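Local structure of uncharacterized protein (Acinetobacter baumannii, 5D66) at residues A[83-86]-A[87-90]; A[135-138]-A[139-142]. The protein is of unknown function but folds as an ankyrin repeat domain, a scaffold that in many relatives mediates protein-protein binding. All coordinates share one frame; numbering follows the deposited sequence.

Interaction 1 of 2, residues A[83-86]-A[87-90]; sequences KILR and MTLM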
ATOM      1  N   LYS A  83       0.572  11.233   0.486  1.00  7.26           N
ATOM      2  CA  LYS A  83       1.348  12.094   1.377  1.00  7.19           C
ATOM      3  C   LYS A  83       1.770  11.312   2.644  1.00  6.86           C
ATOM      4  O   LYS A  83       2.931  11.320   3.035  1.00  7.44           O
ATOM      5  CB  LYS A  83       0.574  13.383   1.740  1.00  9.00           C
ATOM      6  CG  LYS A  83       0.438  14.259   0.490  1.00 12.26           C
ATOM      7  CD  LYS A  83      -0.399  15.456   0.736  1.00 18.26           C
ATOM      8  CE  LYS A  83      -0.314  16.441  -0.394  1.00 24.95           C
ATOM      9  NZ  LYS A  83      -1.064  17.646  -0.030  1.00 32.24           N
ATOM     10  N   ILE A  84       0.840  10.580   3.244  1.00  6.06           N
ATOM     11  CA  ILE A  84       1.175   9.760   4.413  1.00  5.74           C
ATOM     12  C   ILE A  84       2.131   8.656   3.983  1.00  5.43           C
ATOM     13  O   ILE A  84       3.098   8.376   4.698  1.00  5.60           O
ATOM     14  CB  ILE A  84      -0.069   9.225   5.096  1.00  5.75           C
ATOM     15  CG1 ILE A  84      -0.867  10.367   5.734  1.00  6.75           C
ATOM     16  CG2 ILE A  84       0.329   8.221   6.186  1.00  5.89           C
ATOM     17  CD1 ILE A  84      -2.168   9.959   6.372  1.00  7.55           C
ATOM     18  N   LEU A  85       1.859   8.011   2.849  1.00  5.30           N
ATOM     19  CA  LEU A  85       2.760   6.950   2.415  1.00  5.29           C
ATOM     20  C   LEU A  85       4.219   7.439   2.315  1.00  5.28           C
ATOM     21  O   LEU A  85       5.137   6.753   2.790  1.00  5.25           O
ATOM     22  CB  LEU A  85       2.304   6.387   1.078  1.00  5.60           C
ATOM     23  CG  LEU A  85       3.205   5.342   0.488  1.00  5.97           C
ATOM     24  CD1 LEU A  85       3.206   4.069   1.379  1.00  7.10           C
ATOM     25  CD2 LEU A  85       2.833   4.984  -0.907  1.00  6.60           C
ATOM     26  N   ARG A  86       4.427   8.604   1.689  0.70  5.59           N
ATOM     27  CA  ARG A  86       5.776   9.137   1.546  0.70  6.36           C
ATOM     28  C   ARG A  86       6.423   9.342   2.924  0.70  6.14           C
ATOM     29  O   ARG A  86       7.604   9.082   3.078  0.70  7.44           O
ATOM     30  CB  ARG A  86       5.790  10.363   0.720  0.70  7.61           C
ATOM     31  CG  ARG A  86       5.477  10.125  -0.708  0.70  8.65           C
ATOM     32  CD  ARG A  86       5.695  11.417  -1.509  0.70 13.66           C
ATOM     33  NE  ARG A  86       4.955  11.499  -2.774  0.70 16.84           N
ATOM     34  CZ  ARG A  86       5.222  10.792  -3.879  0.70 21.23           C
ATOM     35  NH1 ARG A  86       6.231   9.916  -3.933  0.70 24.87           N
ATOM     36  NH2 ARG A  86       4.486  10.974  -4.974  0.70 24.41           N
HETATM   37  N   MSE A  87       5.652   9.813   3.890  1.00  6.17           N
HETATM   38  CA  MSE A  87       6.173   9.950   5.249  1.00  6.17           C
HETATM   39  C   MSE A  87       6.625   8.613   5.791  1.00  5.08           C
HETATM   40  O   MSE A  87       7.712   8.481   6.417  1.00  6.54           O
HETATM   41  CB  MSE A  87       5.159  10.556   6.198  1.00  7.86           C
HETATM   42  CG  MSE A  87       4.601  11.857   5.853  1.00 10.13           C
HETATM   43 SE   MSE A  87       3.105  12.257   7.058  0.75 11.14          SE
HETATM   44  CE  MSE A  87       2.309  13.590   5.926  1.00 18.50           C
ATOM     45  N   THR A  88       5.805   7.585   5.617  1.00  5.19           N
ATOM     46  CA  THR A  88       6.185   6.265   6.111  1.00  5.32           C
ATOM     47  C   THR A  88       7.466   5.727   5.458  1.00  5.50           C
ATOM     48  O   THR A  88       8.271   5.058   6.117  1.00  6.04           O
ATOM     49  CB  THR A  88       5.031   5.237   6.073  1.00  5.55           C
ATOM     50  OG1 THR A  88       4.791   4.754   4.763  1.00  5.78           O
ATOM     51  CG2 THR A  88       3.765   5.706   6.688  1.00  6.13           C
ATOM     52  N   LEU A  89       7.605   5.985   4.157  1.00  5.73           N
ATOM     53  CA  LEU A  89       8.774   5.538   3.436  1.00  6.50           C
ATOM     54  C   LEU A  89      10.087   6.175   3.899  1.00  6.74           C
ATOM     55  O   LEU A  89      11.132   5.610   3.762  1.00  8.17           O
ATOM     56  CB  LEU A  89       8.569   5.702   1.918  1.00  6.23           C
ATOM     57  CG  LEU A  89       7.479   4.851   1.289  1.00  5.57           C
ATOM     58  CD1 LEU A  89       7.227   5.290  -0.150  1.00  6.95           C
ATOM     59  CD2 LEU A  89       7.879   3.426   1.289  1.00  6.47           C
HETATM   60  N   MSE A  90       9.970   7.363   4.483  1.00  6.97           N
HETATM   61  CA  MSE A  90      11.101   8.115   5.044  0.60  6.98           C
HETATM   62  C   MSE A  90      11.352   7.738   6.519  1.00  7.26           C
HETATM   63  O   MSE A  90      12.369   8.178   7.076  1.00  8.33           O
HETATM   64  CB  MSE A  90      10.826   9.618   4.930  0.60  8.49           C
HETATM   65  CG  MSE A  90      10.978  10.146   3.534  0.60 13.68           C
HETATM   66 SE   MSE A  90      12.742   9.881   2.762  0.40 19.50          SE
HETATM   67  CE  MSE A  90      13.850  10.444   4.135  0.60 18.58           C
TER
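Thr88 turns its hydroxyl back onto the preceding turn of the helix, where OG1 donates to Leu85 O at 2.8 Å. Its chi1 of 76° sets OG1 between the backbone N and the carbonyl carbon, and the bond reaches the oxygen from the flank, at a C=O...OG1 angle of 125°. Leu85 O thus holds two donors, because Leu89 N also bonds to it at 2.9 Å, more nearly in line with the carbonyl. The other branch of Thr88, CG2, lies 3.4 Å from Ile84 O, the acceptor of Thr88 N. On the neighbouring flank Leu89 CD1 packs at 4.1 Å against Leu85 CG, the two side chains crossing obliquely. Selenomethionine Met87 runs back toward the N-terminal end of the helix: with chi1 at -57° and an extended chain, CG passes 3.3 Å from Lys83 O and SE comes within 4.1 Å of Ile84 CA. These contacts run along helix 82-90 of the ankyrin repeat stack, within which helices pack side by side. Ile84, Leu85 and Thr88 are buried against helix 72-79, Leu85 and Thr88 both touching Tyr73. Ile84 also reaches Ala52 of helix 49-57, and Met87 rests on Ile49 and Ile56 of the same helix, whereas Leu85 and Leu89 meet helix 115-124 through Leu121 and Ala124, among others.

Interaction 2 of 2, residues A[135-138]-A[139-142]; sequences GWTA and LLEA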
ATOM      1  N   GLY A 135      -2.530 -15.845  -4.709  1.00  8.01           N
ATOM      2  CA  GLY A 135      -1.693 -16.337  -5.780  1.00  7.18           C
ATOM      3  C   GLY A 135      -1.400 -15.258  -6.822  1.00  7.38           C
ATOM      4  O   GLY A 135      -0.957 -15.573  -7.922  1.00  8.82           O
ATOM      5  N   TRP A 136      -1.581 -13.994  -6.462  1.00  6.47           N
ATOM      6  CA  TRP A 136      -1.504 -12.906  -7.410  1.00  6.11           C
ATOM      7  C   TRP A 136      -0.314 -12.007  -7.067  1.00  5.87           C
ATOM      8  O   TRP A 136      -0.035 -11.710  -5.912  1.00  7.26           O
ATOM      9  CB  TRP A 136      -2.775 -12.079  -7.515  1.00  6.72           C
ATOM     10  CG  TRP A 136      -3.961 -12.780  -8.027  1.00  7.40           C
ATOM     11  CD1 TRP A 136      -3.959 -13.822  -8.905  1.00  7.63           C
ATOM     12  CD2 TRP A 136      -5.333 -12.506  -7.763  1.00  8.01           C
ATOM     13  NE1 TRP A 136      -5.230 -14.206  -9.208  1.00  8.37           N
ATOM     14  CE2 TRP A 136      -6.101 -13.415  -8.515  1.00  7.93           C
ATOM     15  CE3 TRP A 136      -6.014 -11.657  -6.845  1.00  8.85           C
ATOM     16  CZ2 TRP A 136      -7.508 -13.455  -8.449  1.00 10.36           C
ATOM     17  CZ3 TRP A 136      -7.406 -11.658  -6.820  1.00 10.57           C
ATOM     18  CH2 TRP A 136      -8.145 -12.547  -7.640  1.00 10.02           C
ATOM     19  N   THR A 137       0.337 -11.530  -8.118  1.00  5.66           N
ATOM     20  CA  THR A 137       1.314 -10.466  -8.076  1.00  5.87           C
ATOM     21  C   THR A 137       0.601  -9.120  -8.341  1.00  5.04           C
ATOM     22  O   THR A 137      -0.576  -9.092  -8.782  1.00  5.80           O
ATOM     23  CB  THR A 137       2.358 -10.702  -9.161  1.00  5.87           C
ATOM     24  OG1 THR A 137       1.604 -10.752 -10.392  1.00  5.98           O
ATOM     25  CG2 THR A 137       3.164 -11.923  -9.007  1.00  7.72           C
ATOM     26  N   ALA A 138       1.321  -8.031  -8.223  1.00  4.72           N
ATOM     27  CA  ALA A 138       0.815  -6.730  -8.631  1.00  4.74           C
ATOM     28  C   ALA A 138       0.389  -6.753 -10.118  1.00  4.41           C
ATOM     29  O   ALA A 138      -0.627  -6.212 -10.433  1.00  4.70           O
ATOM     30  CB  ALA A 138       1.841  -5.669  -8.357  1.00  4.91           C
ATOM     31  N   LEU A 139       1.240  -7.335 -10.969  1.00  4.47           N
ATOM     32  CA  LEU A 139       0.950  -7.445 -12.376  1.00  4.65           C
ATOM     33  C   LEU A 139      -0.371  -8.200 -12.621  1.00  4.47           C
ATOM     34  O   LEU A 139      -1.227  -7.737 -13.398  1.00  4.87           O
ATOM     35  CB  LEU A 139       2.108  -8.101 -13.110  1.00  5.52           C
ATOM     36  CG  LEU A 139       1.979  -8.262 -14.621  1.00  5.72           C
ATOM     37  CD1 LEU A 139       1.828  -6.966 -15.328  1.00  7.64           C
ATOM     38  CD2 LEU A 139       3.163  -9.023 -15.142  1.00  6.61           C
ATOM     39  N   LEU A 140      -0.525  -9.346 -12.009  1.00  4.69           N
ATOM     40  CA  LEU A 140      -1.746 -10.132 -12.184  1.00  5.28           C
ATOM     41  C   LEU A 140      -2.949  -9.353 -11.732  1.00  5.42           C
ATOM     42  O   LEU A 140      -3.986  -9.334 -12.423  1.00  5.97           O
ATOM     43  CB  LEU A 140      -1.645 -11.483 -11.513  1.00  5.33           C
ATOM     44  CG  LEU A 140      -0.767 -12.492 -12.227  1.00  6.28           C
ATOM     45  CD1 LEU A 140      -0.341 -13.619 -11.318  1.00  6.77           C
ATOM     46  CD2 LEU A 140      -1.487 -13.088 -13.425  1.00  7.11           C
ATOM     47  N   GLU A 141      -2.893  -8.741 -10.551  1.00  5.13           N
ATOM     48  CA  GLU A 141      -4.064  -7.956 -10.110  1.00  6.06           C
ATOM     49  C   GLU A 141      -4.368  -6.787 -11.019  1.00  5.56           C
ATOM     50  O   GLU A 141      -5.542  -6.497 -11.249  1.00  6.18           O
ATOM     51  CB  GLU A 141      -3.905  -7.498  -8.665  1.00  6.11           C
ATOM     52  CG  GLU A 141      -3.922  -8.652  -7.672  1.00  6.49           C
ATOM     53  CD  GLU A 141      -4.485  -8.320  -6.288  1.00  8.45           C
ATOM     54  OE1 GLU A 141      -5.055  -7.294  -6.110  1.00 12.67           O
ATOM     55  OE2 GLU A 141      -4.372  -9.157  -5.383  1.00 10.35           O
ATOM     56  N   ALA A 142      -3.355  -6.089 -11.506  1.00  5.76           N
ATOM     57  CA  ALA A 142      -3.634  -4.970 -12.390  1.00  5.78           C
ATOM     58  C   ALA A 142      -4.387  -5.405 -13.645  1.00  5.88           C
ATOM     59  O   ALA A 142      -5.235  -4.672 -14.166  1.00  8.02           O
ATOM     60  CB  ALA A 142      -2.345  -4.300 -12.774  1.00  5.92           C
TER
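Thr137 and Leu140 form the capping bond that opens helix 138-144. Leu140 N donates to Thr137 OG1 at 3.0 Å along a nearly straight path, 168° at the hydrogen. The threonine's chi1 of 58° lays OG1 over the first turn, where it accepts from one of the first N-H groups of the helix, as an N-cap side chain does. Backbone bonds carry on from there: Glu141 N reaches Thr137 O at 2.9 Å and Ala142 N reaches Ala138 O. Thr137 N, by contrast, is buried with no polar partner. Van der Waals contacts surround the cap: Leu140 CG and CD1 lie alongside Thr137 OG1, CG at 3.5 Å, while Leu140 CB makes an apolar approach to Trp136 CB at 4.2 Å, those two side chains crossing at about a right angle. Glu141 comes up beside the tryptophan, its CG 3.6 Å from Trp136 CB. The carboxylate then meets the edge of the indole: OE2 lies in the ring plane, 3.3 Å from Trp136 CE3, and the carboxylate plane stands 87° from the ring. An oxygen placed there faces the electropositive rim of the indole and probably gains a little from it. Its stronger partner is Asn132, whose ND2 bonds to Glu141 OE2 while its OD1 accepts from Trp136 N, so one amide ties the side chain of Glu141 to the backbone of Trp136. Ala138 packs on helix 106-111, and Leu139 on helix 150-162. A threonine N-cap opening a helix, with a glycine of positive phi two residues before it, is characteristic of the ankyrin repeat; the Gly-Trp-Thr-Ala-Leu run is a variant of the family's G-x-T-P/A-L signature.

Overall arrangement
From the N terminus the chain passes through helices 49-57 and 72-79 before reaching interaction 1, which lies wholly within helix 82-90. Helices 106-111 and 115-124 follow, and the loop after them leads into interaction 2, at the start of helix 138-144. Each contact is local, between adjoining segments; the two stand in series, neither nesting nor crossing. The centres of interactions 1 and 2 are 23 Å apart, on opposite sides of the chain's centre. Their nearest atoms are about 13 Å apart. Interaction 1 belongs to a helix packed between 49-57 and 115-124, whereas interaction 2 joins a loop to a helix bordered by 106-111, 150-162 and 176-183.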